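PDB 3VYL: L-ribulose 3-epimerase from Mesorhizobium loti, which catalyses the epimerization of ketoses at C3, L-ribulose with high efficiency and D-psicose and D-tagatose less well, and binds manganese. Local coordinates for residues 116-127 / 155-166. Residues are numbered along the deposited sequence; the frame is centred on the assembly and turned at random.
Sequences EAPTRDQWNRSA and NLLNTAAQGLAF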
ATOM      1  N   GLU A 116     -30.622   8.171 -17.845  1.00 44.94           N
ATOM      2  CA  GLU A 116     -30.927   6.823 -18.313  1.00 45.90           C
ATOM      3  C   GLU A 116     -29.727   5.894 -18.131  1.00 42.99           C
ATOM      4  O   GLU A 116     -28.587   6.317 -18.329  1.00 41.46           O
ATOM      5  CB  GLU A 116     -31.369   6.839 -19.790  1.00 48.79           C
ATOM      6  CG  GLU A 116     -32.660   7.606 -20.105  1.00 51.01           C
ATOM      7  CD  GLU A 116     -33.880   7.143 -19.308  1.00 53.98           C
ATOM      8  OE1 GLU A 116     -33.863   6.024 -18.749  1.00 55.76           O
ATOM      9  OE2 GLU A 116     -34.872   7.907 -19.231  1.00 54.50           O
ATOM     10  N   ALA A 117     -29.989   4.638 -17.751  1.00 41.28           N
ATOM     11  CA  ALA A 117     -28.977   3.557 -17.805  1.00 38.76           C
ATOM     12  C   ALA A 117     -28.501   3.351 -19.251  1.00 38.84           C
ATOM     13  O   ALA A 117     -29.227   3.675 -20.193  1.00 40.13           O
ATOM     14  CB  ALA A 117     -29.533   2.261 -17.240  1.00 34.77           C
ATOM     15  N   PRO A 118     -27.283   2.815 -19.440  1.00 38.57           N
ATOM     16  CA  PRO A 118     -26.814   2.652 -20.815  1.00 38.19           C
ATOM     17  C   PRO A 118     -27.530   1.517 -21.546  1.00 37.81           C
ATOM     18  O   PRO A 118     -28.045   0.600 -20.903  1.00 36.34           O
ATOM     19  CB  PRO A 118     -25.339   2.319 -20.637  1.00 36.56           C
ATOM     20  CG  PRO A 118     -25.287   1.599 -19.338  1.00 37.48           C
ATOM     21  CD  PRO A 118     -26.338   2.237 -18.467  1.00 37.99           C
ATOM     22  N   THR A 119     -27.557   1.602 -22.876  1.00 39.44           N
ATOM     23  CA  THR A 119     -28.171   0.589 -23.753  1.00 39.88           C
ATOM     24  C   THR A 119     -27.156   0.131 -24.815  1.00 41.35           C
ATOM     25  O   THR A 119     -26.142   0.802 -25.050  1.00 40.37           O
ATOM     26  CB  THR A 119     -29.436   1.140 -24.467  1.00 40.55           C
ATOM     27  OG1 THR A 119     -29.077   2.201 -25.371  1.00 41.05           O
ATOM     28  CG2 THR A 119     -30.476   1.657 -23.469  1.00 37.15           C
ATOM     29  N   ARG A 120     -27.433  -0.993 -25.472  1.00 43.05           N
ATOM     30  CA  ARG A 120     -26.547  -1.491 -26.526  1.00 44.02           C
ATOM     31  C   ARG A 120     -26.599  -0.625 -27.784  1.00 43.73           C
ATOM     32  O   ARG A 120     -25.580  -0.410 -28.450  1.00 42.46           O
ATOM     33  CB  ARG A 120     -26.856  -2.951 -26.861  1.00 48.68           C
ATOM     34  CG  ARG A 120     -25.975  -3.515 -27.969  1.00 52.96           C
ATOM     35  CD  ARG A 120     -25.816  -5.019 -27.840  1.00 59.86           C
ATOM     36  NE  ARG A 120     -24.681  -5.388 -26.993  1.00 59.63           N
ATOM     37  CZ  ARG A 120     -24.656  -6.467 -26.222  1.00 62.62           C
ATOM     38  NH1 ARG A 120     -23.585  -6.738 -25.481  1.00 63.76           N
ATOM     39  NH2 ARG A 120     -25.716  -7.270 -26.172  1.00 64.72           N
ATOM     40  N   ASP A 121     -27.789  -0.127 -28.108  1.00 44.07           N
ATOM     41  CA  ASP A 121     -27.946   0.760 -29.255  1.00 42.15           C
ATOM     42  C   ASP A 121     -27.146   2.037 -29.066  1.00 41.44           C
ATOM     43  O   ASP A 121     -26.556   2.545 -30.025  1.00 42.26           O
ATOM     44  CB  ASP A 121     -29.418   1.080 -29.512  1.00 42.52           C
ATOM     45  CG  ASP A 121     -30.230  -0.151 -29.857  1.00 43.60           C
ATOM     46  OD1 ASP A 121     -29.634  -1.178 -30.281  1.00 39.25           O
ATOM     47  OD2 ASP A 121     -31.475  -0.076 -29.704  1.00 44.49           O
ATOM     48  N   GLN A 122     -27.121   2.546 -27.833  1.00 39.63           N
ATOM     49  CA  GLN A 122     -26.283   3.702 -27.494  1.00 38.60           C
ATOM     50  C   GLN A 122     -24.824   3.365 -27.790  1.00 38.83           C
ATOM     51  O   GLN A 122     -24.126   4.130 -28.464  1.00 38.12           O
ATOM     52  CB  GLN A 122     -26.460   4.079 -26.020  1.00 36.95           C
ATOM     53  CG  GLN A 122     -25.680   5.305 -25.555  1.00 33.20           C
ATOM     54  CD  GLN A 122     -25.477   5.326 -24.053  1.00 31.53           C
ATOM     55  OE1 GLN A 122     -25.957   4.445 -23.341  1.00 30.76           O
ATOM     56  NE2 GLN A 122     -24.749   6.322 -23.566  1.00 30.16           N
ATOM     57  N   TRP A 123     -24.390   2.204 -27.296  1.00 39.65           N
ATOM     58  CA  TRP A 123     -23.054   1.664 -27.554  1.00 41.85           C
ATOM     59  C   TRP A 123     -22.727   1.634 -29.028  1.00 41.36           C
ATOM     60  O   TRP A 123     -21.756   2.261 -29.467  1.00 38.47           O
ATOM     61  CB  TRP A 123     -22.940   0.263 -26.948  1.00 44.34           C
ATOM     62  CG  TRP A 123     -21.555  -0.335 -26.975  1.00 45.30           C
ATOM     63  CD1 TRP A 123     -20.910  -0.937 -28.050  1.00 46.14           C
ATOM     64  CD2 TRP A 123     -20.602  -0.428 -25.861  1.00 45.99           C
ATOM     65  NE1 TRP A 123     -19.663  -1.372 -27.692  1.00 46.83           N
ATOM     66  CE2 TRP A 123     -19.413  -1.096 -26.394  1.00 47.07           C
ATOM     67  CE3 TRP A 123     -20.612  -0.031 -24.526  1.00 46.54           C
ATOM     68  CZ2 TRP A 123     -18.300  -1.358 -25.604  1.00 47.29           C
ATOM     69  CZ3 TRP A 123     -19.483  -0.294 -23.742  1.00 45.21           C
ATOM     70  CH2 TRP A 123     -18.355  -0.938 -24.272  1.00 46.67           C
ATOM     71  N   ASN A 124     -23.550   0.920 -29.804  1.00 41.43           N
ATOM     72  CA  ASN A 124     -23.321   0.753 -31.246  1.00 39.71           C
ATOM     73  C   ASN A 124     -23.297   2.084 -32.027  1.00 39.83           C
ATOM     74  O   ASN A 124     -22.434   2.279 -32.892  1.00 39.84           O
ATOM     75  CB  ASN A 124     -24.318  -0.251 -31.861  1.00 38.11           C
ATOM     76  CG  ASN A 124     -24.254  -1.643 -31.212  1.00 37.09           C
ATOM     77  OD1 ASN A 124     -23.188  -2.121 -30.788  1.00 35.31           O
ATOM     78  ND2 ASN A 124     -25.408  -2.299 -31.138  1.00 34.37           N
ATOM     79  N   ARG A 125     -24.220   2.994 -31.705  1.00 38.44           N
ATOM     80  CA  ARG A 125     -24.269   4.319 -32.340  1.00 38.38           C
ATOM     81  C   ARG A 125     -22.948   5.064 -32.184  1.00 38.40           C
ATOM     82  O   ARG A 125     -22.361   5.529 -33.170  1.00 36.94           O
ATOM     83  CB  ARG A 125     -25.404   5.179 -31.764  1.00 39.09           C
ATOM     84  CG  ARG A 125     -26.807   4.803 -32.207  1.00 40.78           C
ATOM     85  CD  ARG A 125     -27.814   5.902 -31.872  1.00 41.59           C
ATOM     86  NE  ARG A 125     -28.197   5.925 -30.456  1.00 41.25           N
ATOM     87  CZ  ARG A 125     -29.168   5.194 -29.912  1.00 38.62           C
ATOM     88  NH1 ARG A 125     -29.871   4.353 -30.643  1.00 37.67           N
ATOM     89  NH2 ARG A 125     -29.427   5.295 -28.619  1.00 38.57           N
ATOM     90  N   SER A 126     -22.491   5.164 -30.937  1.00 39.57           N
ATOM     91  CA  SER A 126     -21.245   5.851 -30.604  1.00 40.89           C
ATOM     92  C   SER A 126     -20.049   5.227 -31.329  1.00 40.28           C
ATOM     93  O   SER A 126     -19.220   5.936 -31.913  1.00 39.34           O
ATOM     94  CB  SER A 126     -21.020   5.844 -29.087  1.00 40.04           C
ATOM     95  OG  SER A 126     -19.973   6.735 -28.732  1.00 40.35           O
ATOM     96  N   ALA A 127     -19.982   3.898 -31.287  1.00 40.51           N
ATOM     97  CA  ALA A 127     -18.970   3.140 -32.011  1.00 40.69           C
ATOM     98  C   ALA A 127     -19.023   3.463 -33.509  1.00 40.85           C
ATOM     99  O   ALA A 127     -18.021   3.899 -34.096  1.00 40.31           O
ATOM    100  CB  ALA A 127     -19.150   1.648 -31.763  1.00 39.37           C
ATOM    101  N   ASN A 155     -22.133   7.461 -18.683  1.00 29.52           N
ATOM    102  CA  ASN A 155     -22.692   6.187 -18.364  1.00 29.69           C
ATOM    103  C   ASN A 155     -22.233   5.079 -19.240  1.00 30.01           C
ATOM    104  O   ASN A 155     -22.710   3.999 -19.147  1.00 31.60           O
ATOM    105  CB  ASN A 155     -24.201   6.247 -18.289  1.00 29.80           C
ATOM    106  CG  ASN A 155     -24.839   6.472 -19.604  1.00 29.79           C
ATOM    107  OD1 ASN A 155     -24.216   6.860 -20.532  1.00 29.33           O
ATOM    108  ND2 ASN A 155     -26.092   6.242 -19.670  1.00 30.39           N
ATOM    109  N   LEU A 156     -21.283   5.347 -20.099  1.00 29.47           N
ATOM    110  CA  LEU A 156     -20.902   4.356 -21.052  1.00 30.35           C
ATOM    111  C   LEU A 156     -19.571   3.712 -20.802  1.00 29.27           C
ATOM    112  O   LEU A 156     -19.510   2.569 -20.514  1.00 28.38           O
ATOM    113  CB  LEU A 156     -20.920   4.962 -22.449  1.00 31.33           C
ATOM    114  CG  LEU A 156     -21.076   4.112 -23.694  1.00 31.37           C
ATOM    115  CD1 LEU A 156     -22.344   3.330 -23.658  1.00 29.80           C
ATOM    116  CD2 LEU A 156     -21.088   5.020 -24.886  1.00 32.55           C
ATOM    117  N   LEU A 157     -18.502   4.456 -20.926  1.00 28.50           N
ATOM    118  CA  LEU A 157     -17.200   3.880 -20.718  1.00 27.99           C
ATOM    119  C   LEU A 157     -16.575   4.297 -19.434  1.00 27.65           C
ATOM    120  O   LEU A 157     -15.999   5.338 -19.347  1.00 26.58           O
ATOM    121  CB  LEU A 157     -16.283   4.274 -21.849  1.00 26.84           C
ATOM    122  CG  LEU A 157     -16.761   4.181 -23.270  1.00 26.03           C
ATOM    123  CD1 LEU A 157     -15.685   4.674 -24.162  1.00 25.46           C
ATOM    124  CD2 LEU A 157     -17.098   2.780 -23.650  1.00 25.14           C
ATOM    125  N   ASN A 158     -16.648   3.416 -18.461  1.00 28.36           N
ATOM    126  CA  ASN A 158     -16.181   3.693 -17.128  1.00 28.66           C
ATOM    127  C   ASN A 158     -15.016   2.833 -16.809  1.00 29.37           C
ATOM    128  O   ASN A 158     -14.387   3.012 -15.843  1.00 29.96           O
ATOM    129  CB  ASN A 158     -17.279   3.448 -16.079  1.00 27.70           C
ATOM    130  CG  ASN A 158     -18.510   4.274 -16.303  1.00 27.66           C
ATOM    131  OD1 ASN A 158     -18.442   5.439 -16.581  1.00 27.49           O
ATOM    132  ND2 ASN A 158     -19.627   3.660 -16.189  1.00 26.50           N
ATOM    133  N   THR A 159     -14.751   1.864 -17.643  1.00 30.70           N
ATOM    134  CA  THR A 159     -13.726   0.863 -17.359  1.00 30.72           C
ATOM    135  C   THR A 159     -12.777   0.672 -18.549  1.00 30.91           C
ATOM    136  O   THR A 159     -13.207   0.742 -19.706  1.00 32.34           O
ATOM    137  CB  THR A 159     -14.424  -0.431 -16.890  1.00 32.09           C
ATOM    138  OG1 THR A 159     -14.272  -0.560 -15.465  1.00 34.05           O
ATOM    139  CG2 THR A 159     -13.900  -1.677 -17.573  1.00 32.48           C
ATOM    140  N   ALA A 160     -11.484   0.471 -18.284  1.00 30.64           N
ATOM    141  CA  ALA A 160     -10.509   0.275 -19.375  1.00 29.65           C
ATOM    142  C   ALA A 160     -10.884  -0.908 -20.270  1.00 30.06           C
ATOM    143  O   ALA A 160     -10.699  -0.855 -21.486  1.00 31.26           O
ATOM    144  CB  ALA A 160      -9.101   0.113 -18.841  1.00 28.32           C
ATOM    145  N   ALA A 161     -11.418  -1.965 -19.662  1.00 30.25           N
ATOM    146  CA  ALA A 161     -11.918  -3.120 -20.402  1.00 31.09           C
ATOM    147  C   ALA A 161     -13.122  -2.781 -21.282  1.00 31.72           C
ATOM    148  O   ALA A 161     -13.240  -3.314 -22.379  1.00 32.41           O
ATOM    149  CB  ALA A 161     -12.246  -4.264 -19.452  1.00 31.74           C
ATOM    150  N   GLN A 162     -14.002  -1.897 -20.808  1.00 33.23           N
ATOM    151  CA  GLN A 162     -15.127  -1.390 -21.619  1.00 34.24           C
ATOM    152  C   GLN A 162     -14.604  -0.671 -22.848  1.00 35.43           C
ATOM    153  O   GLN A 162     -15.169  -0.796 -23.938  1.00 37.49           O
ATOM    154  CB  GLN A 162     -16.012  -0.422 -20.829  1.00 31.67           C
ATOM    155  CG  GLN A 162     -17.183  -1.050 -20.096  1.00 30.77           C
ATOM    156  CD  GLN A 162     -17.757  -0.139 -19.021  1.00 31.09           C
ATOM    157  OE1 GLN A 162     -17.060   0.729 -18.484  1.00 31.28           O
ATOM    158  NE2 GLN A 162     -19.029  -0.334 -18.697  1.00 29.73           N
ATOM    159  N   GLY A 163     -13.524   0.080 -22.662  1.00 34.32           N
ATOM    160  CA  GLY A 163     -12.938   0.856 -23.741  1.00 35.44           C
ATOM    161  C   GLY A 163     -12.377  -0.064 -24.795  1.00 36.51           C
ATOM    162  O   GLY A 163     -12.691   0.083 -25.972  1.00 38.01           O
ATOM    163  N   LEU A 164     -11.554  -1.017 -24.352  1.00 36.60           N
ATOM    164  CA  LEU A 164     -10.980  -2.069 -25.201  1.00 33.74           C
ATOM    165  C   LEU A 164     -12.035  -2.730 -26.084  1.00 34.09           C
ATOM    166  O   LEU A 164     -11.875  -2.785 -27.297  1.00 36.28           O
ATOM    167  CB  LEU A 164     -10.287  -3.110 -24.327  1.00 31.70           C
ATOM    168  CG  LEU A 164      -8.771  -3.116 -24.094  1.00 31.19           C
ATOM    169  CD1 LEU A 164      -8.051  -1.858 -24.569  1.00 30.94           C
ATOM    170  CD2 LEU A 164      -8.467  -3.393 -22.632  1.00 29.73           C
ATOM    171  N   ALA A 165     -13.112  -3.205 -25.466  1.00 33.36           N
ATOM    172  CA  ALA A 165     -14.246  -3.787 -26.175  1.00 34.55           C
ATOM    173  C   ALA A 165     -14.870  -2.784 -27.125  1.00 37.05           C
ATOM    174  O   ALA A 165     -15.140  -3.096 -28.290  1.00 40.02           O
ATOM    175  CB  ALA A 165     -15.296  -4.275 -25.189  1.00 33.11           C
ATOM    176  N   PHE A 166     -15.107  -1.576 -26.619  1.00 36.96           N
ATOM    177  CA  PHE A 166     -15.680  -0.518 -27.432  1.00 36.07           C
ATOM    178  C   PHE A 166     -14.819  -0.255 -28.669  1.00 36.62           C
ATOM    179  O   PHE A 166     -15.338  -0.247 -29.780  1.00 36.95           O
ATOM    180  CB  PHE A 166     -15.867   0.756 -26.614  1.00 32.75           C
ATOM    181  CG  PHE A 166     -16.538   1.858 -27.366  1.00 30.97           C
ATOM    182  CD1 PHE A 166     -17.930   1.931 -27.425  1.00 30.74           C
ATOM    183  CD2 PHE A 166     -15.787   2.825 -28.021  1.00 29.44           C
ATOM    184  CE1 PHE A 166     -18.559   2.954 -28.115  1.00 28.62           C
ATOM    185  CE2 PHE A 166     -16.410   3.849 -28.709  1.00 29.62           C
ATOM    186  CZ  PHE A 166     -17.797   3.909 -28.755  1.00 29.66           C
TER
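Gln-122 donates from NE2 to OD1 of Asn-155, at 3.1 Å and nearly straight. The acceptor lies in the amide plane of Gln-122, but the two amide planes are turned well away from each other. The other end of the Asn-155 amide donates from ND2 to Glu-116 O at 2.8 Å, a bent and weak bond. The Asn-155 amide thus joins the loop before helix 120-139 to that helix's first turn. Gln-122 also belongs to a capping box: its N donates to Thr-119 OG1, and its OE1 accepts from Thr-119 N. With CG anti to the backbone N (chi1 -178°) and the chain extended, its amide can serve both the cap and Asn-155. A leucine here would probably leave Asn-155 OD1 without this donor and Thr-119 N without its side-chain acceptor. Pro-118 packs its CB and CG against Asn-155 O. Leu-156 sets CD1 against the Gln-122 amide, 3.7 Å from CD, and also meets Trp-123 CE3.

Trp-123 is the main apolar piece. Phe-166 points a ring edge at one indole face, with its CD1 3.5 Å from Trp-123 CE2, in an edge-to-face pair with planes at 74°. Gln-162 O lies at the indole edge, while Leu-157 CD2 touches CZ3 obliquely. Trp-123 NE1 is hydrogen-bonded to Asp-169 OD2, further along helix 160-170. The far end of the Phe-166 ring reaches Ser-126 and Ala-127; Ser-126 OG is hydrogen-bonded to Ser-108 O. Trp-259 of a third subunit packs on Pro-118 and Asn-155, and Lys-296 of a second subunit on Trp-123.

Helix segments 120-127 and 160-166 cross at -61°. Helices 120-139 and 160-170 follow strands 102-104 and 143-147 and pack as consecutive outer helices of a TIM barrel, with the manganese about 13 Å from the Leu-157 side chain.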